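PDB 4EGV: acetyl-CoA acetyltransferase from Mycobacterium smegmatis, which is a monomeric thiolase-like protein that probably has acyltransferase activity. Local coordinates for residues E219-F224 with C345-V350; D341-F346 with G371-F376; D212-M217 with P258-M263; P192-L197 with G409-K414; G115-H120 with L379-S384. All blocks are in the same frame, centred on the assembly; numbering follows the deposited sequence.

Contact 1 (E219-F224 with C345-V350)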
# COMPACT_ATOMS: atom_id res chain seq x y z
N GLU A 219 -4.74 16.02 9.68
CA GLU A 219 -5.08 16.85 8.51
C GLU A 219 -4.93 16.16 7.17
O GLU A 219 -5.61 16.50 6.21
CB GLU A 219 -4.31 18.17 8.50
CG GLU A 219 -4.99 19.23 9.36
CD GLU A 219 -4.42 20.63 9.21
OE1 GLU A 219 -3.17 20.79 9.22
OE2 GLU A 219 -5.24 21.57 9.14
N LEU A 220 -4.03 15.19 7.14
CA LEU A 220 -3.89 14.29 6.04
C LEU A 220 -5.09 13.34 5.94
O LEU A 220 -5.66 13.17 4.85
CB LEU A 220 -2.58 13.51 6.18
CG LEU A 220 -2.28 12.52 5.07
CD1 LEU A 220 -1.88 13.22 3.85
CD2 LEU A 220 -1.23 11.60 5.53
N PHE A 221 -5.49 12.76 7.07
CA PHE A 221 -6.46 11.66 7.09
C PHE A 221 -7.95 12.00 7.10
O PHE A 221 -8.77 11.14 6.73
CB PHE A 221 -6.17 10.69 8.24
CG PHE A 221 -5.34 9.50 7.84
CD1 PHE A 221 -4.46 9.56 6.77
CD2 PHE A 221 -5.39 8.34 8.59
CE1 PHE A 221 -3.69 8.47 6.43
CE2 PHE A 221 -4.60 7.25 8.26
CZ PHE A 221 -3.76 7.32 7.17
N ALA A 222 -8.30 13.22 7.54
CA ALA A 222 -9.72 13.61 7.63
C ALA A 222 -10.40 13.67 6.25
O ALA A 222 -11.52 13.14 6.10
CB ALA A 222 -9.91 14.89 8.41
N PRO A 223 -9.73 14.27 5.24
CA PRO A 223 -10.24 14.23 3.88
C PRO A 223 -10.42 12.81 3.32
O PRO A 223 -11.33 12.58 2.52
CB PRO A 223 -9.16 14.97 3.08
CG PRO A 223 -8.47 15.80 4.04
CD PRO A 223 -8.55 15.15 5.35
N PHE A 224 -9.55 11.89 3.72
CA PHE A 224 -9.74 10.44 3.49
C PHE A 224 -11.07 9.85 4.01
O PHE A 224 -11.80 9.22 3.25
CB PHE A 224 -8.57 9.66 4.09
CG PHE A 224 -7.35 9.71 3.26
CD1 PHE A 224 -6.83 8.56 2.71
CD2 PHE A 224 -6.71 10.89 3.02
CE1 PHE A 224 -5.69 8.59 1.92
CE2 PHE A 224 -5.58 10.94 2.23
CZ PHE A 224 -5.07 9.80 1.69
N CYS A 345 -2.47 2.69 4.78
CA CYS A 345 -2.87 1.98 6.02
C CYS A 345 -2.51 2.93 7.18
O CYS A 345 -3.26 3.16 8.11
CB CYS A 345 -2.22 0.58 6.11
SG CYS A 345 -3.12 -0.78 7.05
N PHE A 346 -1.35 3.55 7.04
CA PHE A 346 -0.83 4.55 7.96
C PHE A 346 -0.48 5.81 7.17
O PHE A 346 -0.36 5.80 5.98
CB PHE A 346 0.40 3.96 8.66
CG PHE A 346 0.12 2.66 9.37
CD1 PHE A 346 -0.39 2.67 10.68
CD2 PHE A 346 0.30 1.43 8.74
CE1 PHE A 346 -0.69 1.48 11.34
CE2 PHE A 346 0.01 0.25 9.38
CZ PHE A 346 -0.49 0.26 10.69
N PRO A 347 -0.35 6.93 7.85
CA PRO A 347 -0.00 8.17 7.20
C PRO A 347 1.34 8.16 6.44
O PRO A 347 1.44 8.78 5.38
CB PRO A 347 0.07 9.14 8.37
CG PRO A 347 -0.88 8.65 9.29
CD PRO A 347 -0.77 7.18 9.23
N PHE A 348 2.33 7.49 6.98
CA PHE A 348 3.65 7.51 6.43
C PHE A 348 3.78 7.29 4.90
O PHE A 348 4.43 8.10 4.23
CB PHE A 348 4.59 6.58 7.21
CG PHE A 348 5.94 6.50 6.62
CD1 PHE A 348 6.93 7.47 6.94
CD2 PHE A 348 6.23 5.52 5.66
CE1 PHE A 348 8.22 7.44 6.33
CE2 PHE A 348 7.54 5.47 5.02
CZ PHE A 348 8.53 6.44 5.37
N PRO A 349 3.20 6.21 4.35
CA PRO A 349 3.46 5.95 2.93
C PRO A 349 2.77 6.94 2.01
O PRO A 349 3.10 6.99 0.82
CB PRO A 349 2.91 4.53 2.72
CG PRO A 349 2.03 4.30 3.80
CD PRO A 349 2.44 5.12 4.96
N VAL A 350 1.82 7.70 2.56
CA VAL A 350 1.19 8.79 1.84
C VAL A 350 2.05 10.01 1.93
O VAL A 350 2.42 10.56 0.92
CB VAL A 350 -0.24 9.12 2.34
CG1 VAL A 350 -0.81 10.26 1.54
CG2 VAL A 350 -1.14 7.92 2.23

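Contact 2 (D341-F346 with G371-F376)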
# COMPACT_ATOMS: atom_id res chain seq x y z
N ASP A 341 -5.11 7.51 -6.20
CA ASP A 341 -5.34 6.59 -5.09
C ASP A 341 -4.00 6.12 -4.56
O ASP A 341 -3.33 5.30 -5.16
CB ASP A 341 -6.21 5.38 -5.43
CG ASP A 341 -6.71 4.65 -4.16
OD1 ASP A 341 -7.74 5.03 -3.61
OD2 ASP A 341 -6.07 3.68 -3.72
N LEU A 342 -3.62 6.70 -3.42
CA LEU A 342 -2.38 6.39 -2.73
C LEU A 342 -2.66 5.50 -1.54
O LEU A 342 -3.59 5.72 -0.78
CB LEU A 342 -1.65 7.69 -2.33
CG LEU A 342 -0.73 8.46 -3.30
CD1 LEU A 342 -0.85 8.10 -4.74
CD2 LEU A 342 -0.88 9.96 -3.11
N TYR A 343 -1.88 4.45 -1.42
CA TYR A 343 -2.09 3.48 -0.38
C TYR A 343 -1.80 4.09 1.00
O TYR A 343 -0.75 4.71 1.22
CB TYR A 343 -1.19 2.29 -0.64
CG TYR A 343 -1.43 1.08 0.22
CD1 TYR A 343 -2.11 -0.04 -0.29
CD2 TYR A 343 -0.97 1.03 1.55
CE1 TYR A 343 -2.34 -1.15 0.48
CE2 TYR A 343 -1.19 -0.07 2.34
CZ TYR A 343 -1.88 -1.17 1.80
OH TYR A 343 -2.09 -2.29 2.59
N SER A 344 -2.73 3.86 1.93
CA SER A 344 -2.80 4.57 3.20
C SER A 344 -3.22 3.73 4.41
O SER A 344 -4.25 4.02 5.03
CB SER A 344 -3.79 5.75 3.05
OG SER A 344 -5.07 5.30 2.63
N CYS A 345 -2.47 2.69 4.78
CA CYS A 345 -2.87 1.98 6.02
C CYS A 345 -2.51 2.93 7.18
O CYS A 345 -3.26 3.16 8.11
CB CYS A 345 -2.22 0.58 6.11
SG CYS A 345 -3.12 -0.78 7.05
N PHE A 346 -1.35 3.55 7.04
CA PHE A 346 -0.83 4.55 7.96
C PHE A 346 -0.48 5.81 7.17
O PHE A 346 -0.36 5.80 5.98
CB PHE A 346 0.40 3.96 8.66
CG PHE A 346 0.12 2.66 9.37
CD1 PHE A 346 -0.39 2.67 10.68
CD2 PHE A 346 0.30 1.43 8.74
CE1 PHE A 346 -0.69 1.48 11.34
CE2 PHE A 346 0.01 0.25 9.38
CZ PHE A 346 -0.49 0.26 10.69
N GLY A 371 -11.20 6.06 -0.24
CA GLY A 371 -11.44 6.45 1.10
C GLY A 371 -10.31 6.00 1.96
O GLY A 371 -10.18 6.47 3.03
N GLY A 372 -9.50 5.07 1.49
CA GLY A 372 -8.34 4.62 2.21
C GLY A 372 -8.58 3.60 3.28
O GLY A 372 -9.69 3.27 3.54
N LEU A 373 -7.51 3.14 3.90
CA LEU A 373 -7.51 1.89 4.63
C LEU A 373 -8.16 1.83 5.99
O LEU A 373 -9.06 1.05 6.22
CB LEU A 373 -6.14 1.25 4.67
CG LEU A 373 -6.09 0.01 3.81
CD1 LEU A 373 -4.77 -0.47 3.71
CD2 LEU A 373 -7.00 -1.04 4.26
N PRO A 374 -7.75 2.64 6.92
CA PRO A 374 -8.49 2.55 8.14
C PRO A 374 -9.96 2.57 7.74
O PRO A 374 -10.69 1.66 8.10
CB PRO A 374 -8.09 3.81 8.88
CG PRO A 374 -6.94 4.23 8.26
CD PRO A 374 -6.99 3.88 6.88
N PHE A 375 -10.36 3.58 6.98
CA PHE A 375 -11.74 4.00 6.85
C PHE A 375 -12.57 3.17 5.92
O PHE A 375 -13.69 2.93 6.17
CB PHE A 375 -11.82 5.48 6.47
CG PHE A 375 -10.87 6.35 7.20
CD1 PHE A 375 -11.07 6.69 8.50
CD2 PHE A 375 -9.74 6.82 6.59
CE1 PHE A 375 -10.16 7.46 9.15
CE2 PHE A 375 -8.88 7.58 7.24
CZ PHE A 375 -9.08 7.91 8.51
N PHE A 376 -12.00 2.77 4.82
CA PHE A 376 -12.65 1.97 3.79
C PHE A 376 -12.98 0.57 4.29
O PHE A 376 -14.01 0.02 3.91
CB PHE A 376 -11.81 1.92 2.50
CG PHE A 376 -12.42 1.07 1.39
CD1 PHE A 376 -13.59 1.46 0.75
CD2 PHE A 376 -11.81 -0.12 0.98
CE1 PHE A 376 -14.14 0.69 -0.28
CE2 PHE A 376 -12.36 -0.90 -0.04
CZ PHE A 376 -13.54 -0.50 -0.65

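Contact 3 (D212-M217 with P258-M263)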
# COMPACT_ATOMS: atom_id res chain seq x y z
N ASP A 212 2.52 18.83 16.95
CA ASP A 212 2.49 19.36 15.58
C ASP A 212 2.32 18.27 14.51
O ASP A 212 1.54 18.41 13.56
CB ASP A 212 3.78 20.16 15.30
CG ASP A 212 3.64 21.68 15.55
OD1 ASP A 212 2.51 22.19 15.72
OD2 ASP A 212 4.69 22.37 15.57
N TYR A 213 3.07 17.18 14.69
CA TYR A 213 3.03 16.03 13.81
C TYR A 213 1.70 15.33 13.92
O TYR A 213 1.13 14.91 12.95
CB TYR A 213 4.15 15.08 14.15
CG TYR A 213 4.40 14.11 13.04
CD1 TYR A 213 5.23 14.43 11.97
CD2 TYR A 213 3.79 12.85 13.04
CE1 TYR A 213 5.44 13.54 10.95
CE2 TYR A 213 3.98 11.96 12.02
CZ TYR A 213 4.80 12.29 10.98
OH TYR A 213 4.98 11.36 9.97
N ARG A 214 1.18 15.22 15.13
CA ARG A 214 -0.12 14.64 15.30
C ARG A 214 -1.20 15.43 14.54
O ARG A 214 -2.14 14.85 14.03
CB ARG A 214 -0.45 14.45 16.78
CG ARG A 214 -1.69 13.63 16.98
CD ARG A 214 -1.71 12.66 18.11
NE ARG A 214 -2.07 13.19 19.43
CZ ARG A 214 -1.25 13.18 20.47
NH1 ARG A 214 -0.02 12.72 20.36
NH2 ARG A 214 -1.64 13.64 21.63
N LEU A 215 -1.02 16.74 14.42
CA LEU A 215 -1.94 17.58 13.65
C LEU A 215 -1.81 17.32 12.15
O LEU A 215 -2.82 17.28 11.42
CB LEU A 215 -1.75 19.07 13.98
CG LEU A 215 -2.51 20.14 13.19
CD1 LEU A 215 -3.94 20.26 13.63
CD2 LEU A 215 -1.81 21.49 13.27
N ALA A 216 -0.57 17.16 11.69
CA ALA A 216 -0.33 16.90 10.29
C ALA A 216 -1.02 15.62 9.84
O ALA A 216 -1.65 15.59 8.79
CB ALA A 216 1.18 16.85 10.02
N MSE A 217 -0.89 14.56 10.66
CA MSE A 217 -1.53 13.26 10.43
C MSE A 217 -3.05 13.32 10.40
O MSE A 217 -3.69 12.65 9.60
CB MSE A 217 -1.15 12.28 11.52
CG MSE A 217 0.22 11.73 11.46
SE MSE A 217 0.55 10.28 12.79
CE MSE A 217 -0.27 10.97 14.42
N PRO A 258 3.06 6.76 17.02
CA PRO A 258 2.37 7.94 17.50
C PRO A 258 0.88 7.97 17.26
O PRO A 258 0.28 9.06 17.35
CB PRO A 258 3.02 9.06 16.69
CG PRO A 258 3.33 8.43 15.40
CD PRO A 258 3.44 6.93 15.61
N TYR A 259 0.28 6.82 16.95
CA TYR A 259 -1.12 6.75 16.49
C TYR A 259 -2.20 6.52 17.55
O TYR A 259 -2.12 5.58 18.34
CB TYR A 259 -1.33 5.68 15.45
CG TYR A 259 -0.28 5.58 14.40
CD1 TYR A 259 -0.20 6.53 13.38
CD2 TYR A 259 0.61 4.49 14.40
CE1 TYR A 259 0.76 6.43 12.39
CE2 TYR A 259 1.58 4.38 13.43
CZ TYR A 259 1.65 5.35 12.42
OH TYR A 259 2.59 5.22 11.45
N PRO A 260 -3.22 7.40 17.54
CA PRO A 260 -4.45 7.16 18.28
C PRO A 260 -5.32 6.16 17.56
O PRO A 260 -5.23 6.04 16.36
CB PRO A 260 -5.13 8.53 18.31
CG PRO A 260 -4.29 9.45 17.49
CD PRO A 260 -3.19 8.71 16.86
N ARG A 261 -6.13 5.44 18.32
CA ARG A 261 -7.01 4.41 17.78
C ARG A 261 -7.79 4.76 16.51
O ARG A 261 -7.86 3.93 15.66
CB ARG A 261 -7.99 3.92 18.84
CG ARG A 261 -8.41 2.50 18.62
CD ARG A 261 -9.58 2.11 19.52
NE ARG A 261 -10.73 1.71 18.72
CZ ARG A 261 -11.78 2.46 18.38
NH1 ARG A 261 -11.90 3.73 18.76
NH2 ARG A 261 -12.73 1.92 17.64
N LEU A 262 -8.40 5.94 16.38
CA LEU A 262 -9.28 6.21 15.23
C LEU A 262 -8.53 6.30 13.92
O LEU A 262 -9.12 6.24 12.85
CB LEU A 262 -10.12 7.46 15.42
CG LEU A 262 -11.22 7.35 16.46
CD1 LEU A 262 -12.03 8.61 16.45
CD2 LEU A 262 -12.11 6.15 16.20
N MSE A 263 -7.22 6.42 14.01
CA MSE A 263 -6.34 6.59 12.89
C MSE A 263 -5.78 5.26 12.40
O MSE A 263 -5.01 5.22 11.45
CB MSE A 263 -5.20 7.47 13.36
CG MSE A 263 -4.31 8.07 12.30
SE MSE A 263 -3.93 9.94 12.79
CE MSE A 263 -5.53 10.70 12.01

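Contact 4 (P192-L197 with G409-K414)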
# COMPACT_ATOMS: atom_id res chain seq x y z
N PRO A 192 1.77 -2.17 12.63
CA PRO A 192 1.64 -0.88 13.26
C PRO A 192 2.81 -0.40 14.09
O PRO A 192 3.12 0.75 14.03
CB PRO A 192 0.46 -1.09 14.18
CG PRO A 192 -0.29 -2.03 13.52
CD PRO A 192 0.63 -3.00 13.01
N VAL A 193 3.37 -1.28 14.88
CA VAL A 193 4.54 -0.98 15.65
C VAL A 193 5.75 -0.56 14.73
O VAL A 193 6.56 0.31 15.08
CB VAL A 193 4.82 -2.15 16.61
CG1 VAL A 193 5.65 -3.23 15.95
CG2 VAL A 193 5.55 -1.67 17.81
N GLN A 194 5.84 -1.17 13.56
CA GLN A 194 6.94 -0.90 12.64
C GLN A 194 6.76 0.38 11.87
O GLN A 194 7.73 1.05 11.59
CB GLN A 194 7.10 -2.05 11.67
CG GLN A 194 8.38 -2.80 11.88
CD GLN A 194 8.32 -4.22 11.41
OE1 GLN A 194 7.40 -4.98 11.75
NE2 GLN A 194 9.32 -4.62 10.61
N TYR A 195 5.51 0.69 11.53
CA TYR A 195 5.16 1.95 10.94
C TYR A 195 5.31 3.11 11.89
O TYR A 195 5.52 4.23 11.44
CB TYR A 195 3.75 1.91 10.36
CG TYR A 195 3.73 1.46 8.92
CD1 TYR A 195 4.14 2.31 7.88
CD2 TYR A 195 3.34 0.16 8.59
CE1 TYR A 195 4.13 1.87 6.56
CE2 TYR A 195 3.32 -0.28 7.28
CZ TYR A 195 3.71 0.57 6.28
OH TYR A 195 3.71 0.11 5.00
N GLY A 196 5.18 2.84 13.18
CA GLY A 196 5.40 3.82 14.21
C GLY A 196 6.80 4.34 14.17
O GLY A 196 7.02 5.54 14.33
N LEU A 197 7.76 3.43 13.98
CA LEU A 197 9.17 3.79 13.92
C LEU A 197 9.50 4.70 12.72
O LEU A 197 10.31 5.62 12.81
CB LEU A 197 10.03 2.53 13.88
CG LEU A 197 10.17 1.75 15.19
CD1 LEU A 197 10.47 0.29 15.00
CD2 LEU A 197 11.11 2.40 16.14
N GLY A 409 2.84 -2.76 0.40
CA GLY A 409 4.25 -2.65 0.30
C GLY A 409 4.98 -2.98 1.57
O GLY A 409 5.95 -2.37 1.83
N GLY A 410 4.52 -3.92 2.36
CA GLY A 410 5.24 -4.39 3.54
C GLY A 410 5.46 -3.41 4.64
O GLY A 410 4.55 -2.84 5.11
N ILE A 411 6.69 -3.18 5.04
CA ILE A 411 7.01 -2.06 5.90
C ILE A 411 7.55 -0.90 5.08
O ILE A 411 8.70 -0.62 5.18
CB ILE A 411 8.08 -2.43 6.95
CG1 ILE A 411 7.69 -3.70 7.70
CG2 ILE A 411 8.28 -1.34 7.95
CD1 ILE A 411 6.33 -3.66 8.37
N ALA A 412 6.71 -0.23 4.30
CA ALA A 412 7.16 0.56 3.13
C ALA A 412 8.20 -0.16 2.27
O ALA A 412 9.05 0.49 1.71
CB ALA A 412 7.68 1.93 3.55
N SER A 413 8.12 -1.50 2.19
CA SER A 413 9.17 -2.34 1.56
C SER A 413 9.02 -2.36 0.04
O SER A 413 9.97 -2.49 -0.67
CB SER A 413 9.17 -3.79 2.07
OG SER A 413 9.29 -3.87 3.45
N LYS A 414 7.78 -2.25 -0.42
CA LYS A 414 7.43 -2.46 -1.80
C LYS A 414 6.40 -1.43 -2.26
O LYS A 414 5.46 -1.09 -1.54
CB LYS A 414 6.85 -3.87 -1.98
CG LYS A 414 7.86 -4.92 -2.31
CD LYS A 414 7.23 -6.27 -2.09
CE LYS A 414 8.20 -7.42 -2.38
NZ LYS A 414 7.46 -8.68 -2.76

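Contact 5 (G115-H120 with L379-S384)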
# COMPACT_ATOMS: atom_id res chain seq x y z
N GLY A 115 0.41 -5.52 0.21
CA GLY A 115 -0.45 -4.55 -0.48
C GLY A 115 -0.09 -4.01 -1.89
O GLY A 115 -0.92 -3.36 -2.55
N GLN A 116 1.13 -4.29 -2.32
CA GLN A 116 1.61 -3.99 -3.65
C GLN A 116 1.02 -4.92 -4.71
O GLN A 116 0.96 -4.54 -5.89
CB GLN A 116 3.16 -4.01 -3.69
CG GLN A 116 3.82 -5.40 -3.91
CD GLN A 116 3.69 -6.35 -2.71
OE1 GLN A 116 3.61 -5.93 -1.55
NE2 GLN A 116 3.71 -7.64 -2.99
N SER A 117 0.57 -6.11 -4.30
CA SER A 117 0.31 -7.19 -5.24
C SER A 117 -0.74 -6.96 -6.31
O SER A 117 -0.51 -7.39 -7.44
CB SER A 117 0.09 -8.53 -4.57
OG SER A 117 -1.03 -8.52 -3.71
N PRO A 118 -1.86 -6.27 -5.99
CA PRO A 118 -2.86 -6.04 -7.06
C PRO A 118 -2.26 -5.27 -8.23
O PRO A 118 -2.51 -5.60 -9.39
CB PRO A 118 -3.90 -5.16 -6.37
CG PRO A 118 -3.69 -5.37 -4.97
CD PRO A 118 -2.29 -5.64 -4.74
N GLN A 119 -1.46 -4.26 -7.92
CA GLN A 119 -0.90 -3.41 -8.95
C GLN A 119 0.33 -4.05 -9.62
O GLN A 119 0.49 -3.93 -10.83
CB GLN A 119 -0.68 -1.97 -8.44
CG GLN A 119 -0.11 -1.06 -9.41
CD GLN A 119 -1.01 -0.80 -10.51
OE1 GLN A 119 -0.78 -1.27 -11.60
NE2 GLN A 119 -2.04 -0.05 -10.26
N HIS A 120 1.15 -4.75 -8.84
CA HIS A 120 2.22 -5.59 -9.39
C HIS A 120 1.68 -6.62 -10.42
O HIS A 120 2.24 -6.82 -11.50
CB HIS A 120 3.00 -6.27 -8.25
CG HIS A 120 4.34 -6.83 -8.65
ND1 HIS A 120 4.49 -8.07 -9.27
CD2 HIS A 120 5.59 -6.36 -8.46
CE1 HIS A 120 5.78 -8.31 -9.46
NE2 HIS A 120 6.47 -7.28 -9.00
N LEU A 379 -7.92 -5.46 5.81
CA LEU A 379 -6.65 -5.77 6.45
C LEU A 379 -5.48 -5.11 5.78
O LEU A 379 -4.45 -4.93 6.41
CB LEU A 379 -6.40 -7.27 6.46
CG LEU A 379 -7.40 -8.08 7.30
CD1 LEU A 379 -7.16 -9.62 7.14
CD2 LEU A 379 -7.59 -7.59 8.76
N GLY A 380 -5.62 -4.77 4.52
CA GLY A 380 -4.55 -4.14 3.81
C GLY A 380 -4.01 -4.84 2.58
O GLY A 380 -3.42 -4.19 1.72
N ASN A 381 -4.25 -6.13 2.48
CA ASN A 381 -3.67 -6.89 1.39
C ASN A 381 -4.27 -6.69 -0.02
O ASN A 381 -3.54 -6.55 -1.01
CB ASN A 381 -3.58 -8.36 1.74
CG ASN A 381 -2.33 -8.96 1.20
OD1 ASN A 381 -2.34 -9.59 0.13
ND2 ASN A 381 -1.22 -8.73 1.90
N ASN A 382 -5.59 -6.68 -0.10
CA ASN A 382 -6.28 -6.54 -1.37
C ASN A 382 -6.87 -5.13 -1.61
O ASN A 382 -7.63 -4.91 -2.53
CB ASN A 382 -7.36 -7.63 -1.50
CG ASN A 382 -7.76 -7.84 -2.91
OD1 ASN A 382 -6.93 -8.18 -3.74
ND2 ASN A 382 -9.02 -7.60 -3.22
N TYR A 383 -6.48 -4.17 -0.79
CA TYR A 383 -7.01 -2.82 -0.90
C TYR A 383 -6.83 -2.16 -2.27
O TYR A 383 -7.78 -1.61 -2.80
CB TYR A 383 -6.41 -1.91 0.16
CG TYR A 383 -6.73 -0.47 -0.15
CD1 TYR A 383 -7.98 0.07 0.20
CD2 TYR A 383 -5.83 0.34 -0.85
CE1 TYR A 383 -8.29 1.34 -0.10
CE2 TYR A 383 -6.15 1.63 -1.16
CZ TYR A 383 -7.39 2.12 -0.78
OH TYR A 383 -7.73 3.41 -1.06
N SER A 384 -5.63 -2.18 -2.83
CA SER A 384 -5.37 -1.50 -4.10
C SER A 384 -6.17 -2.02 -5.29
O SER A 384 -6.16 -1.43 -6.34
CB SER A 384 -3.87 -1.47 -4.46
OG SER A 384 -3.22 -0.33 -3.90

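Contact 1 (E219-F224 with C345-V350)
In this thiolase-fold chain, a face of helix 210-230 closes over the loop that leads from strand 337-342 into helix 348-357, and the two meet through apolar side chains without a hydrogen bond between them. Phe221 makes the closest approach. From CB, a chi1 of -95° swings its ring toward the loop. Further out, CE1 lies 3.8 Å from Pro347 CA, while on the other flank CE2 comes within 4.0 Å of Pro347 CD. At the tip, CZ approaches the peptide link between Phe346 and Pro347, 3.5 Å from Pro347 N. The two side chains cross at about a right angle, and Pro347 CG lies over one face, toward its rim, in a CH-pi contact 4.1 Å from the centroid of the Phe221 ring and 21° off its normal. Cys345 O is placed at the edge of the same ring, near its plane. Beside it, Leu220 holds CG anti to the backbone N (chi1 -180°), which points the branch at the loop; there CD2 meets Pro347 and CD1 meets Val350. Phe224, one turn on, brings CZ alongside the same valine. Pro374 and Leu245 also pack against the buried Phe221 ring. Val350 keeps CG1 anti to its own backbone N, and this methyl lies 3.9 Å from Leu220 CD1 and 4.3 Å from Phe224 CZ.

Contact 2 (D341-F346 with G371-F376)
Leu373 fills the tight part of this contact, where the short helix 373-376 leans on the loop that follows strand 337-342. Its CB lies against the Cys345 backbone, 3.6 Å from Cys345 CA. Beyond it, the methyl CD1 is enclosed by two side chains: it sits 3.5 Å from Tyr343 CZ, obliquely to the ring, and 3.7 Å from both Cys345 CB and Cys345 SG. The thiol is swung anti to the backbone N (chi1 -151°) and so stays beside the leucine. Tyr343 OH, next to the same methyl, is hydrogen-bonded to Gly380 O, which fixes the far end of the phenol. Ser344 packs through its hydroxyl, with OG 3.4 Å from Gly372 CA, and through its backbone carbonyl, set against Leu373 CB and 3.3 Å from Pro374 CD. The proline is looser only at CG, 3.8 Å from Cys345 O, toward the partly exposed side. The Asp341 carboxylate is hydrogen-bonded to Leu369 N through OD1 and to Tyr383 OH through OD2. Gly372 occupies the N-cap position. The strand-end loop carrying Tyr343 to Phe346 probably corresponds, by its place in the fold, to one of the loops that line the active site in thiolases.

Contact 3 (D212-M217 with P258-M263)
Met217, modelled as selenomethionine, lies at the centre of the first shell, where helix 210-230 packs onto the short strand 259-260 of a small hairpin and the 3-10 turn 261-263, beside helix 191-206. Its CG is anti to the carbonyl carbon (chi1 -75°), and a bend at chi3 turns the terminal methyl aside. Selenium rides obliquely beside the Tyr259 ring, 3.9 Å from Tyr259 CD1, in a Met-aromatic contact. The methyl instead meets a carbonyl, with Met217 CE 3.5 Å from Pro258 O. Met263, a second selenomethionine, crosses obliquely at the base of this side chain: Met263 SE is 3.8 Å from Met217 CB, and its CE rests against Met217 O. Arg214, one turn earlier, adds only its aliphatic part, CD lying 4.2 Å from Pro260 CG.

Further out, Pro258 follows a cis peptide bond and lays its CD over the centre of the Tyr259 ring, 3.8 Å above the plane. Tyr259 OH is hydrogen-bonded to Glu199 OE2, and Tyr213 OH to Glu199 OE1, so one carboxylate positions a tyrosine from each segment. The bend itself is closed by Met263 N donating to Pro260 O, 3.1 Å away.

With no hydrogen bond between the segments, cohesion probably comes largely from dispersion among proline rings, an aromatic ring and two polarisable selenium atoms, while the two tyrosine hydroxyls find their partner in Glu199.

Contact 4 (P192-L197 with G409-K414)
One well-formed hydrogen bond ties helix 191-206 to the turn joining the antiparallel strands 402-409 and 414-421. This glycine-rich turn between the last two core strands probably matches the C-terminal active-site loop of thiolases. Ala412 N donates to Tyr195 OH over 3.1 Å, and at 167° the bond is nearly straight. Tyr195 leaves the helix with chi1 at -90°, which carries the phenol tip to the peptides of the turn. Asn408 ND2 adds a weak hydrogen bond to the same hydroxyl, and the ring is stacked with Phe346.

The apolar part belongs to Ile411 and Gln194, whose side chains cross at about a right angle. Ile411 CD1 sits against the glutamine stem, 3.8 Å from Gln194 CB and 3.7 Å from the amide carbon, Gln194 CD. Behind it, Ile411 CG1 comes 3.5 Å from Gln194 NE2, while CG2 stays near the root of that chain.

Bonds within the turn hold its shape. Ile411 N donates to Ser413 OG at 3.1 Å with an angle of 142°, and Gly409 O accepts from both Ser413 N and Lys414 N. A cis peptide precedes Gly409, and Arg310 NH1 holds Ile411 O from outside.

One firm and one weak N-H donor thus meet the phenol oxygen of Tyr195. They would be expected to polarise its O-H and make the hydroxyl a somewhat better donor, and the straight bond restrains the tip against the turn.

Contact 5 (G115-H120 with L379-S384)
The backbones run closest at Gly115 and Asn381, whose CA atoms are 4.4 Å apart, and have opened to 6.0 Å between Pro118 CA and Ser384 CA. No hydrogen bond passes from one segment to the other. Gly115 has no side chain, so its CA lies directly on the carbonyls of the facing loop, 3.7 Å from Gly380 O and equally near Asn381 O.

Pro118, in the first turn of helix 117-130, supplies the main side-chain contact. Its ring stands against the start of helix 383-397, with Pro118 CG 3.9 Å from Ser384 CB. On one flank the proline CB meets the Ser384 carbonyl carbon, and on the other Pro118 CD lies 4.0 Å from Asn381 O. Ser384 in turn brings CB to 4.0 Å from Gly115 O, so it touches both the proline and the glycine. Ser117 stays beside this patch: its OG, set between the backbone N and the carbonyl carbon (chi1 61°), is hydrogen-bonded to Gly114 O. Asn382 OD1 likewise has its polar partner elsewhere, at Thr74 OG1.

Two helix starts therefore lie against each other. The N-terminus of helix 117-130 probably corresponds to the one that carries the nucleophilic cysteine in thiolases; here the residues there are Gly115, Gln116, Ser117 and Pro118. Beyond the contact, Gln119 packs on Val405 and Ala407 of strand 402-409, which Ser384 also touches at Ala407, and Gln116 lies on Lys414 and Ser416 of strand 414-421.

How the contacts relate
Contacts 1 and 2 have centres about 7 Å apart and share Cys345 and Phe346, whose loop takes part in both; Val350 CG2 lies 3.5 Å from Ser344 CB. Contact 3 uses helix 210-230 as contact 1 does, about 9 Å away between centres. The Phe346 ring, stacked on Tyr195, joins this group to contact 4. Contact 2 reaches contact 5 through the Tyr343 phenol, and Gln116 packs on Lys414 between contacts 5 and 4. Contacts 3 and 5 are the most distant pair, with centres about 24 Å apart. The loops of contacts 2, 4 and 5 probably occupy positions that surround the catalytic pocket in thiolases, consistent with a related pocket here.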